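Local coordinates for protein chaperone SycD (Yersinia enterocolitica, PDB 2VGX) that acts as a type III secretion chaperone for translocator proteins, is built of tetratricopeptide repeat helices, and probably modulates yop operon expression, at residues B[46-51]-B[56-61]; B[50-55]-B[78-83]; B[95-100]-B[129-134]; B[110-115]-B[133-138]. All blocks are in the same frame, centred on the assembly; numbering follows the deposited sequence.

Contact 1 of 4, residues B[46-51]-B[56-61]; sequences ALCVLD and RFFLGL
The sulfur of C48 sits over the middle of one face of the F58 ring. Its SG lies 3.6 Å from the F58 ring centroid and 9° off the ring normal. This is a sulfur-aromatic contact. Its CB meets the same ring near CZ, off-centre. C48 SG is anti to its own carbonyl carbon (chi1 -74°), which points it across at helix 55-67. There it also touches CB of F57 at 3.6 Å and CD2 of L61 at 4.0 Å.

L47 and F57 meet differently, their side chains crossing at about a right angle. L47 CB stands over one face of the F57 ring, 3.8 Å from its centroid, in a CH-pi contact. The two methyls of L47 lie beyond, along CD1, CE1 and CZ of F57. On the CD2 side the ring lies against the L47 backbone, with CD2 of F57 3.3 Å from O of L47. D51 O is at the ring edge, and D51 CB touches CE2.

Residues 46-50 and 56-61 run antiparallel, at 154°, an antiparallel packing of consecutive helices as in tetratricopeptide repeat proteins. L21 and L24 of helix 18-33 cover L47. On helix 44-50, A46, V49 and L50 pack on apolar side chains of the other protein chain.

No hydrogen bond crosses the contact. L47 O is taken up within its own helix by D51 N at 2.9 Å. The two helices are therefore joined by dispersion and by sulfur and CH groups over ring faces, in a largely buried contact.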
# COMPACT_ATOMS: atom_id res chain seq x y z
N ALA B 46 0.69 -5.88 2.74
CA ALA B 46 0.41 -4.43 2.88
C ALA B 46 -1.00 -4.10 2.38
O ALA B 46 -1.70 -3.29 2.99
CB ALA B 46 1.45 -3.58 2.08
N LEU B 47 -1.44 -4.76 1.31
CA LEU B 47 -2.77 -4.53 0.74
C LEU B 47 -3.86 -4.96 1.73
O LEU B 47 -4.86 -4.26 1.90
CB LEU B 47 -2.92 -5.25 -0.61
CG LEU B 47 -2.15 -4.65 -1.81
CD1 LEU B 47 -2.18 -5.58 -3.04
CD2 LEU B 47 -2.74 -3.28 -2.15
N CYS B 48 -3.65 -6.11 2.38
CA CYS B 48 -4.61 -6.64 3.36
C CYS B 48 -4.77 -5.67 4.53
O CYS B 48 -5.87 -5.53 5.08
CB CYS B 48 -4.17 -7.99 3.89
SG CYS B 48 -4.39 -9.35 2.70
N VAL B 49 -3.68 -5.02 4.91
CA VAL B 49 -3.72 -3.99 5.97
C VAL B 49 -4.47 -2.72 5.56
O VAL B 49 -5.25 -2.13 6.38
CB VAL B 49 -2.30 -3.69 6.48
CG1 VAL B 49 -2.28 -2.53 7.48
CG2 VAL B 49 -1.74 -4.98 7.13
N LEU B 50 -4.24 -2.30 4.31
CA LEU B 50 -4.85 -1.10 3.75
C LEU B 50 -6.34 -1.25 3.50
O LEU B 50 -7.09 -0.30 3.68
CB LEU B 50 -4.10 -0.61 2.51
CG LEU B 50 -2.66 -0.09 2.75
CD1 LEU B 50 -1.73 -0.27 1.51
CD2 LEU B 50 -2.65 1.36 3.29
N ASP B 51 -6.76 -2.44 3.05
CA ASP B 51 -8.18 -2.77 2.99
C ASP B 51 -8.41 -4.18 3.46
O ASP B 51 -8.29 -5.12 2.67
CB ASP B 51 -8.77 -2.59 1.58
CG ASP B 51 -10.31 -2.64 1.57
OD1 ASP B 51 -10.94 -2.99 2.62
OD2 ASP B 51 -10.89 -2.37 0.50
N ARG B 56 -9.97 -10.20 -2.47
CA ARG B 56 -8.91 -10.38 -3.48
C ARG B 56 -7.52 -10.41 -2.86
O ARG B 56 -6.66 -11.19 -3.27
CB ARG B 56 -8.92 -9.26 -4.53
CG ARG B 56 -10.19 -9.17 -5.38
CD ARG B 56 -10.05 -7.98 -6.35
NE ARG B 56 -9.87 -6.71 -5.64
CZ ARG B 56 -9.34 -5.61 -6.19
NH1 ARG B 56 -8.93 -5.62 -7.48
NH2 ARG B 56 -9.21 -4.49 -5.46
N PHE B 57 -7.32 -9.57 -1.86
CA PHE B 57 -6.01 -9.46 -1.16
C PHE B 57 -5.70 -10.67 -0.30
O PHE B 57 -4.51 -11.05 -0.21
CB PHE B 57 -5.94 -8.16 -0.35
CG PHE B 57 -6.21 -6.90 -1.17
CD1 PHE B 57 -6.04 -6.90 -2.57
CD2 PHE B 57 -6.63 -5.72 -0.54
CE1 PHE B 57 -6.30 -5.75 -3.31
CE2 PHE B 57 -6.88 -4.55 -1.26
CZ PHE B 57 -6.71 -4.55 -2.66
N PHE B 58 -6.74 -11.25 0.34
CA PHE B 58 -6.54 -12.45 1.19
C PHE B 58 -6.36 -13.69 0.35
O PHE B 58 -5.65 -14.62 0.78
CB PHE B 58 -7.65 -12.61 2.25
CG PHE B 58 -7.64 -11.45 3.22
CD1 PHE B 58 -6.86 -11.51 4.37
CD2 PHE B 58 -8.32 -10.25 2.92
CE1 PHE B 58 -6.79 -10.41 5.23
CE2 PHE B 58 -8.25 -9.16 3.79
CZ PHE B 58 -7.49 -9.26 4.95
N LEU B 59 -6.98 -13.69 -0.83
CA LEU B 59 -6.71 -14.78 -1.78
C LEU B 59 -5.23 -14.74 -2.21
O LEU B 59 -4.55 -15.76 -2.20
CB LEU B 59 -7.62 -14.68 -3.00
CG LEU B 59 -7.47 -15.80 -4.06
CD1 LEU B 59 -7.74 -17.22 -3.42
CD2 LEU B 59 -8.35 -15.52 -5.31
N GLY B 60 -4.71 -13.56 -2.54
CA GLY B 60 -3.33 -13.46 -2.99
C GLY B 60 -2.36 -13.77 -1.86
O GLY B 60 -1.31 -14.42 -2.07
N LEU B 61 -2.69 -13.31 -0.65
CA LEU B 61 -1.81 -13.54 0.51
C LEU B 61 -1.76 -15.02 0.84
O LEU B 61 -0.68 -15.60 1.15
CB LEU B 61 -2.31 -12.75 1.74
CG LEU B 61 -1.42 -12.87 2.99
CD1 LEU B 61 -0.12 -12.09 2.69
CD2 LEU B 61 -2.14 -12.32 4.19

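Contact 2 of 4, residues B[50-55]-B[78-83]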
# COMPACT_ATOMS: atom_id res chain seq x y z
N LEU B 50 -4.24 -2.30 4.31
CA LEU B 50 -4.85 -1.10 3.75
C LEU B 50 -6.34 -1.25 3.50
O LEU B 50 -7.09 -0.30 3.68
CB LEU B 50 -4.10 -0.61 2.51
CG LEU B 50 -2.66 -0.09 2.75
CD1 LEU B 50 -1.73 -0.27 1.51
CD2 LEU B 50 -2.65 1.36 3.29
N ASP B 51 -6.76 -2.44 3.05
CA ASP B 51 -8.18 -2.77 2.99
C ASP B 51 -8.41 -4.18 3.46
O ASP B 51 -8.29 -5.12 2.67
CB ASP B 51 -8.77 -2.59 1.58
CG ASP B 51 -10.31 -2.64 1.57
OD1 ASP B 51 -10.94 -2.99 2.62
OD2 ASP B 51 -10.89 -2.37 0.50
N HIS B 52 -8.78 -4.34 4.74
CA HIS B 52 -8.95 -5.67 5.27
C HIS B 52 -10.33 -6.28 5.04
O HIS B 52 -10.65 -7.31 5.62
CB HIS B 52 -8.48 -5.83 6.72
CG HIS B 52 -9.37 -5.18 7.73
ND1 HIS B 52 -10.36 -5.87 8.41
CD2 HIS B 52 -9.40 -3.92 8.21
CE1 HIS B 52 -10.96 -5.04 9.25
NE2 HIS B 52 -10.40 -3.85 9.14
N TYR B 53 -11.11 -5.64 4.19
CA TYR B 53 -12.37 -6.19 3.73
C TYR B 53 -12.36 -6.65 2.25
O TYR B 53 -13.40 -7.12 1.74
CB TYR B 53 -13.52 -5.19 3.98
CG TYR B 53 -13.64 -4.82 5.44
CD1 TYR B 53 -13.96 -5.78 6.38
CD2 TYR B 53 -13.43 -3.49 5.88
CE1 TYR B 53 -14.05 -5.46 7.74
CE2 TYR B 53 -13.55 -3.15 7.24
CZ TYR B 53 -13.85 -4.14 8.16
OH TYR B 53 -13.95 -3.85 9.50
N ASP B 54 -11.23 -6.53 1.58
CA ASP B 54 -11.14 -6.89 0.15
C ASP B 54 -10.65 -8.34 0.01
O ASP B 54 -9.46 -8.61 0.18
CB ASP B 54 -10.19 -5.93 -0.60
CG ASP B 54 -10.37 -6.00 -2.13
OD1 ASP B 54 -10.57 -7.10 -2.69
OD2 ASP B 54 -10.28 -4.93 -2.78
N SER B 55 -11.58 -9.26 -0.33
CA SER B 55 -11.25 -10.70 -0.41
C SER B 55 -10.11 -11.01 -1.41
O SER B 55 -9.38 -12.00 -1.22
CB SER B 55 -12.51 -11.50 -0.80
OG SER B 55 -12.95 -11.16 -2.12
N TYR B 78 -7.03 -17.72 4.02
CA TYR B 78 -8.13 -18.21 3.18
C TYR B 78 -9.44 -18.25 3.96
O TYR B 78 -10.51 -17.94 3.42
CB TYR B 78 -7.80 -19.64 2.75
CG TYR B 78 -6.73 -19.79 1.64
CD1 TYR B 78 -6.71 -18.95 0.54
CD2 TYR B 78 -5.80 -20.83 1.69
CE1 TYR B 78 -5.75 -19.11 -0.51
CE2 TYR B 78 -4.84 -21.01 0.66
CZ TYR B 78 -4.85 -20.16 -0.41
OH TYR B 78 -3.94 -20.34 -1.42
N SER B 79 -9.37 -18.63 5.24
CA SER B 79 -10.57 -18.68 6.08
C SER B 79 -11.12 -17.28 6.31
O SER B 79 -12.33 -17.08 6.28
CB SER B 79 -10.30 -19.44 7.41
OG SER B 79 -9.29 -18.81 8.17
N TYR B 80 -10.24 -16.31 6.53
CA TYR B 80 -10.70 -14.91 6.65
C TYR B 80 -11.33 -14.43 5.33
O TYR B 80 -12.38 -13.72 5.33
CB TYR B 80 -9.57 -14.01 7.13
CG TYR B 80 -10.04 -12.58 7.34
CD1 TYR B 80 -10.68 -12.20 8.54
CD2 TYR B 80 -9.91 -11.65 6.33
CE1 TYR B 80 -11.15 -10.86 8.74
CE2 TYR B 80 -10.34 -10.33 6.52
CZ TYR B 80 -10.97 -9.95 7.70
OH TYR B 80 -11.41 -8.66 7.83
N GLY B 81 -10.70 -14.81 4.22
CA GLY B 81 -11.23 -14.55 2.88
C GLY B 81 -12.67 -15.06 2.69
O GLY B 81 -13.53 -14.34 2.13
N ALA B 82 -12.94 -16.29 3.14
CA ALA B 82 -14.29 -16.87 3.10
C ALA B 82 -15.31 -16.10 3.94
O ALA B 82 -16.49 -16.05 3.60
CB ALA B 82 -14.27 -18.36 3.51
N VAL B 83 -14.88 -15.51 5.05
CA VAL B 83 -15.81 -14.64 5.80
C VAL B 83 -16.19 -13.45 4.95
O VAL B 83 -17.34 -12.99 5.00
CB VAL B 83 -15.21 -14.11 7.14
CG1 VAL B 83 -16.24 -13.29 7.91
CG2 VAL B 83 -14.76 -15.28 8.01
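Y80 reaches from helix 71-84 to the turn at H52, and this is the tight part of the contact, though it lies at the surface. Its hydroxyl donates a hydrogen bond to the backbone carbonyl of H52, with OH 2.7 Å from O. The C=O...OH angle is 152°, and the hydroxyl is tilted 27° from the carbonyl plane. With chi1 at -177° the Y80 side chain leaves its backbone N fully extended, and the ring reaches the turn. H52 O lies at the edge of that ring, near its plane. The same hydroxyl lies in the plane of the imidazole, with OH of Y80 3.0 Å from ND1 of H52.

The loose, exposed side is Y53, whose CD1 comes no nearer than 4.1 Å to OH of Y80. Packing is also looser against the buried G81, which has no side chain: CB of S55 stays 4.2 Å from O of G81.

The turn is braced from within. D51 OD1 accepts from Y53 N at 3.1 Å, which makes an Asx turn. D54 N-caps helix 55-67 and pairs with R56. F58 of that helix meets the Y80 ring.

The contact thus fastens the turn between helices 44-50 and 55-67 to helix 71-84. A phenol donates to a neutral backbone carbonyl. The imidazole is close by, so its protonation state could influence the hydroxyl.

Contact 3 of 4, residues B[95-100]-B[129-134]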
# COMPACT_ATOMS: atom_id res chain seq x y z
N ALA B 95 -7.83 -23.86 0.96
CA ALA B 95 -7.68 -24.29 2.35
C ALA B 95 -7.69 -25.82 2.46
O ALA B 95 -6.92 -26.38 3.23
CB ALA B 95 -8.77 -23.69 3.24
N ALA B 96 -8.60 -26.49 1.73
CA ALA B 96 -8.62 -27.97 1.72
C ALA B 96 -7.25 -28.51 1.31
O ALA B 96 -6.76 -29.47 1.89
CB ALA B 96 -9.71 -28.47 0.80
N GLU B 97 -6.64 -27.88 0.31
CA GLU B 97 -5.32 -28.28 -0.19
C GLU B 97 -4.26 -28.17 0.89
O GLU B 97 -3.43 -29.07 1.05
CB GLU B 97 -4.92 -27.46 -1.43
CG GLU B 97 -5.64 -27.79 -2.76
CD GLU B 97 -5.03 -27.03 -3.92
OE1 GLU B 97 -4.79 -25.79 -3.79
OE2 GLU B 97 -4.76 -27.67 -4.96
N CYS B 98 -4.25 -27.06 1.63
CA CYS B 98 -3.32 -26.89 2.75
C CYS B 98 -3.61 -27.86 3.92
O CYS B 98 -2.68 -28.36 4.57
CB CYS B 98 -3.38 -25.43 3.27
SG CYS B 98 -3.00 -24.25 1.95
N LEU B 99 -4.90 -28.09 4.20
CA LEU B 99 -5.30 -29.02 5.27
C LEU B 99 -4.80 -30.46 5.06
O LEU B 99 -4.47 -31.18 6.02
CB LEU B 99 -6.82 -29.00 5.43
CG LEU B 99 -7.33 -27.75 6.16
CD1 LEU B 99 -8.83 -27.56 6.04
CD2 LEU B 99 -6.90 -27.77 7.61
N LEU B 100 -4.77 -30.88 3.81
CA LEU B 100 -4.23 -32.18 3.46
C LEU B 100 -2.74 -32.30 3.77
O LEU B 100 -2.25 -33.38 4.15
CB LEU B 100 -4.48 -32.44 1.98
CG LEU B 100 -5.93 -32.76 1.63
CD1 LEU B 100 -6.06 -32.81 0.12
CD2 LEU B 100 -6.43 -34.05 2.29
N SER B 129 -14.42 -28.05 -10.72
CA SER B 129 -15.36 -29.10 -10.33
C SER B 129 -14.74 -30.47 -10.53
O SER B 129 -14.91 -31.37 -9.71
CB SER B 129 -16.63 -28.99 -11.17
OG SER B 129 -17.62 -29.87 -10.69
N THR B 130 -14.02 -30.62 -11.64
CA THR B 130 -13.36 -31.90 -11.97
C THR B 130 -12.31 -32.24 -10.91
O THR B 130 -12.25 -33.38 -10.46
CB THR B 130 -12.79 -31.83 -13.40
OG1 THR B 130 -13.87 -31.51 -14.30
CG2 THR B 130 -12.14 -33.15 -13.82
N ARG B 131 -11.50 -31.26 -10.50
CA ARG B 131 -10.47 -31.46 -9.46
C ARG B 131 -11.09 -31.79 -8.10
O ARG B 131 -10.64 -32.72 -7.38
CB ARG B 131 -9.53 -30.24 -9.34
CG ARG B 131 -8.63 -29.99 -10.57
CD ARG B 131 -8.03 -28.56 -10.63
NE ARG B 131 -6.90 -28.33 -9.71
CZ ARG B 131 -6.40 -27.12 -9.39
NH1 ARG B 131 -6.93 -25.99 -9.89
NH2 ARG B 131 -5.38 -27.01 -8.55
N VAL B 132 -12.14 -31.05 -7.74
CA VAL B 132 -12.81 -31.26 -6.47
C VAL B 132 -13.34 -32.70 -6.35
O VAL B 132 -13.15 -33.33 -5.33
CB VAL B 132 -13.95 -30.21 -6.21
CG1 VAL B 132 -14.77 -30.62 -4.99
CG2 VAL B 132 -13.31 -28.79 -5.94
N SER B 133 -14.02 -33.19 -7.38
CA SER B 133 -14.56 -34.56 -7.35
C SER B 133 -13.45 -35.58 -7.23
O SER B 133 -13.60 -36.59 -6.54
CB SER B 133 -15.38 -34.84 -8.62
OG SER B 133 -16.50 -33.99 -8.67
N SER B 134 -12.36 -35.31 -7.92
CA SER B 134 -11.20 -36.18 -7.94
C SER B 134 -10.60 -36.27 -6.54
O SER B 134 -10.34 -37.36 -6.04
CB SER B 134 -10.20 -35.64 -8.98
OG SER B 134 -9.08 -36.48 -9.14
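The carboxylate of E97, which faces R131 across the contact, is gripped at OE1 by two groups, H94 ND1 and Q66 NE2. Both are hydrogen bonds from outside the two segments. The setting is the packed helix array of a tetratricopeptide repeat protein: E97 is on helix 90-100 and R131 is on the C-terminal helix 128-138.

The other oxygen of E97 makes the link between them. OE2 lies 3.7 Å from NH2 of R131, a long salt bridge and not a hydrogen bond. At that length, and at the surface, the attraction is probably weak. The two side chains cross at about a right angle. Their flat ends do not pair face to face or side by side, as the carboxylate and guanidinium planes are 72° apart. A bend at the third torsion of R131 (chi3 77°) helps place the guanidinium. The bonds at OE1 probably help fix how the carboxylate is turned.

M135 packs on E97 one turn further along, and F93 lies against R131. Within helix 128-138, S129 O takes two donors from S133. The backbone N is 3.1 Å from it, and the S133 OG is 3.2 Å away on the opposite face of the carbonyl plane.

Contact 4 of 4, residues B[110-115]-B[133-138]; sequences SGLFLA and SSMLEA
Residues 110-115 and 133-138 form helix segments that run antiparallel at 150°, their axes 10.1 Å apart, with L112 and L136 nearest at their CA atoms (6.9 Å). This is an antiparallel helix pair at the C-terminal end of the tetratricopeptide repeat array.

L136 is the central side chain. Its CD2 reaches both L112 and F113, while CD1 meets only F113. CD2 of L136 comes to 3.6 Å from CB of L112, the closest approach of the contact. The same methyl lies over one face of the F113 ring, 4.0 Å from the centroid and 15° off the normal, a CH-pi contact offset toward the rim. CD1 of L136 touches that ring at CE1, 3.9 Å away. F113 and L136 cross obliquely, so the ring lies across the end of the leucine. A chi1 of -74° sets the F113 ring beside its own backbone N and swings it toward helix 128-138.

The contact is apolar throughout, and no hydrogen bond crosses it. F113 is exposed and L112 buried, with L136 and M135 partly exposed. F93 and A96 of helix 90-100 also press on L112.

M135 packs beside L112, its side chain at about a right angle to the leucine. Its CB faces CD1 of L112. The chain then bends near the sulfur, which brings the terminal methyl round to the other branch: CE of M135 is 3.9 Å from CD2 of L112.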
# COMPACT_ATOMS: atom_id res chain seq x y z
N SER B 110 -14.58 -31.52 4.50
CA SER B 110 -15.64 -30.49 4.70
C SER B 110 -15.43 -29.27 3.79
O SER B 110 -16.39 -28.74 3.24
CB SER B 110 -15.73 -30.03 6.15
OG SER B 110 -15.97 -31.12 7.03
N GLY B 111 -14.18 -28.83 3.62
CA GLY B 111 -13.84 -27.71 2.73
C GLY B 111 -14.20 -28.01 1.27
O GLY B 111 -14.80 -27.18 0.59
N LEU B 112 -13.84 -29.20 0.80
CA LEU B 112 -14.21 -29.64 -0.56
C LEU B 112 -15.70 -29.76 -0.80
O LEU B 112 -16.17 -29.36 -1.87
CB LEU B 112 -13.49 -30.96 -0.93
CG LEU B 112 -11.97 -30.76 -0.98
CD1 LEU B 112 -11.26 -32.17 -0.87
CD2 LEU B 112 -11.53 -30.03 -2.23
N PHE B 113 -16.46 -30.29 0.16
CA PHE B 113 -17.95 -30.27 -0.02
C PHE B 113 -18.55 -28.88 -0.17
O PHE B 113 -19.49 -28.69 -0.93
CB PHE B 113 -18.67 -31.01 1.13
CG PHE B 113 -18.56 -32.51 1.04
CD1 PHE B 113 -18.86 -33.17 -0.14
CD2 PHE B 113 -18.11 -33.25 2.13
CE1 PHE B 113 -18.74 -34.57 -0.22
CE2 PHE B 113 -17.99 -34.65 2.04
CZ PHE B 113 -18.30 -35.29 0.89
N LEU B 114 -18.02 -27.92 0.56
CA LEU B 114 -18.47 -26.53 0.41
C LEU B 114 -18.08 -25.99 -0.95
O LEU B 114 -18.90 -25.35 -1.60
CB LEU B 114 -17.89 -25.64 1.52
CG LEU B 114 -18.36 -24.16 1.44
CD1 LEU B 114 -19.94 -24.03 1.52
CD2 LEU B 114 -17.70 -23.39 2.54
N ALA B 115 -16.85 -26.22 -1.40
CA ALA B 115 -16.45 -25.79 -2.75
C ALA B 115 -17.39 -26.39 -3.78
O ALA B 115 -17.82 -25.69 -4.69
CB ALA B 115 -14.99 -26.18 -3.06
N SER B 133 -14.02 -33.19 -7.38
CA SER B 133 -14.56 -34.56 -7.35
C SER B 133 -13.45 -35.58 -7.23
O SER B 133 -13.60 -36.59 -6.54
CB SER B 133 -15.38 -34.84 -8.62
OG SER B 133 -16.50 -33.99 -8.67
N SER B 134 -12.36 -35.31 -7.92
CA SER B 134 -11.20 -36.18 -7.94
C SER B 134 -10.60 -36.27 -6.54
O SER B 134 -10.34 -37.36 -6.04
CB SER B 134 -10.20 -35.64 -8.98
OG SER B 134 -9.08 -36.48 -9.14
N MET B 135 -10.42 -35.10 -5.90
CA MET B 135 -9.88 -35.06 -4.53
C MET B 135 -10.78 -35.71 -3.49
O MET B 135 -10.30 -36.34 -2.59
CB MET B 135 -9.54 -33.63 -4.13
CG MET B 135 -8.48 -33.03 -5.03
SD MET B 135 -8.36 -31.24 -4.83
CE MET B 135 -7.85 -31.14 -3.12
N LEU B 136 -12.10 -35.53 -3.60
CA LEU B 136 -13.05 -36.13 -2.68
C LEU B 136 -13.02 -37.65 -2.77
O LEU B 136 -13.09 -38.35 -1.76
CB LEU B 136 -14.47 -35.63 -2.97
CG LEU B 136 -14.81 -34.24 -2.37
CD1 LEU B 136 -16.14 -33.75 -2.96
CD2 LEU B 136 -14.87 -34.32 -0.85
N GLU B 137 -12.94 -38.13 -3.99
CA GLU B 137 -12.83 -39.57 -4.21
C GLU B 137 -11.54 -40.12 -3.62
O GLU B 137 -11.56 -41.15 -2.95
CB GLU B 137 -12.91 -39.86 -5.70
CG GLU B 137 -12.60 -41.29 -6.04
CD GLU B 137 -13.06 -41.61 -7.43
OE1 GLU B 137 -12.38 -41.17 -8.40
OE2 GLU B 137 -14.10 -42.30 -7.55
N ALA B 138 -10.42 -39.44 -3.86
CA ALA B 138 -9.12 -39.84 -3.31
C ALA B 138 -9.11 -39.93 -1.78
O ALA B 138 -8.60 -40.90 -1.21
CB ALA B 138 -8.03 -38.90 -3.81

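In the fold
The contacts fall into two clusters. Contacts 1 and 2 begin in overlapping segments, sharing L50 and D51. Their centres are 7 Å apart, and F58 packs on Y80 between them. Contacts 3 and 4 have centres 5 Å apart and share helix 128-138, with A96 and E97 meeting L112 and M135. The clusters are 21 to 26 Å apart by centres. Y78 on helix 71-84 bridges them, touching A95 and C98 of helix 90-100. Along the chain, contacts 1 and 2 close before contacts 3 and 4 open. In these contacts helix 128-138 packs on both 90-100 and 105-119, within the extended all-helical array of a tetratricopeptide repeat chaperone.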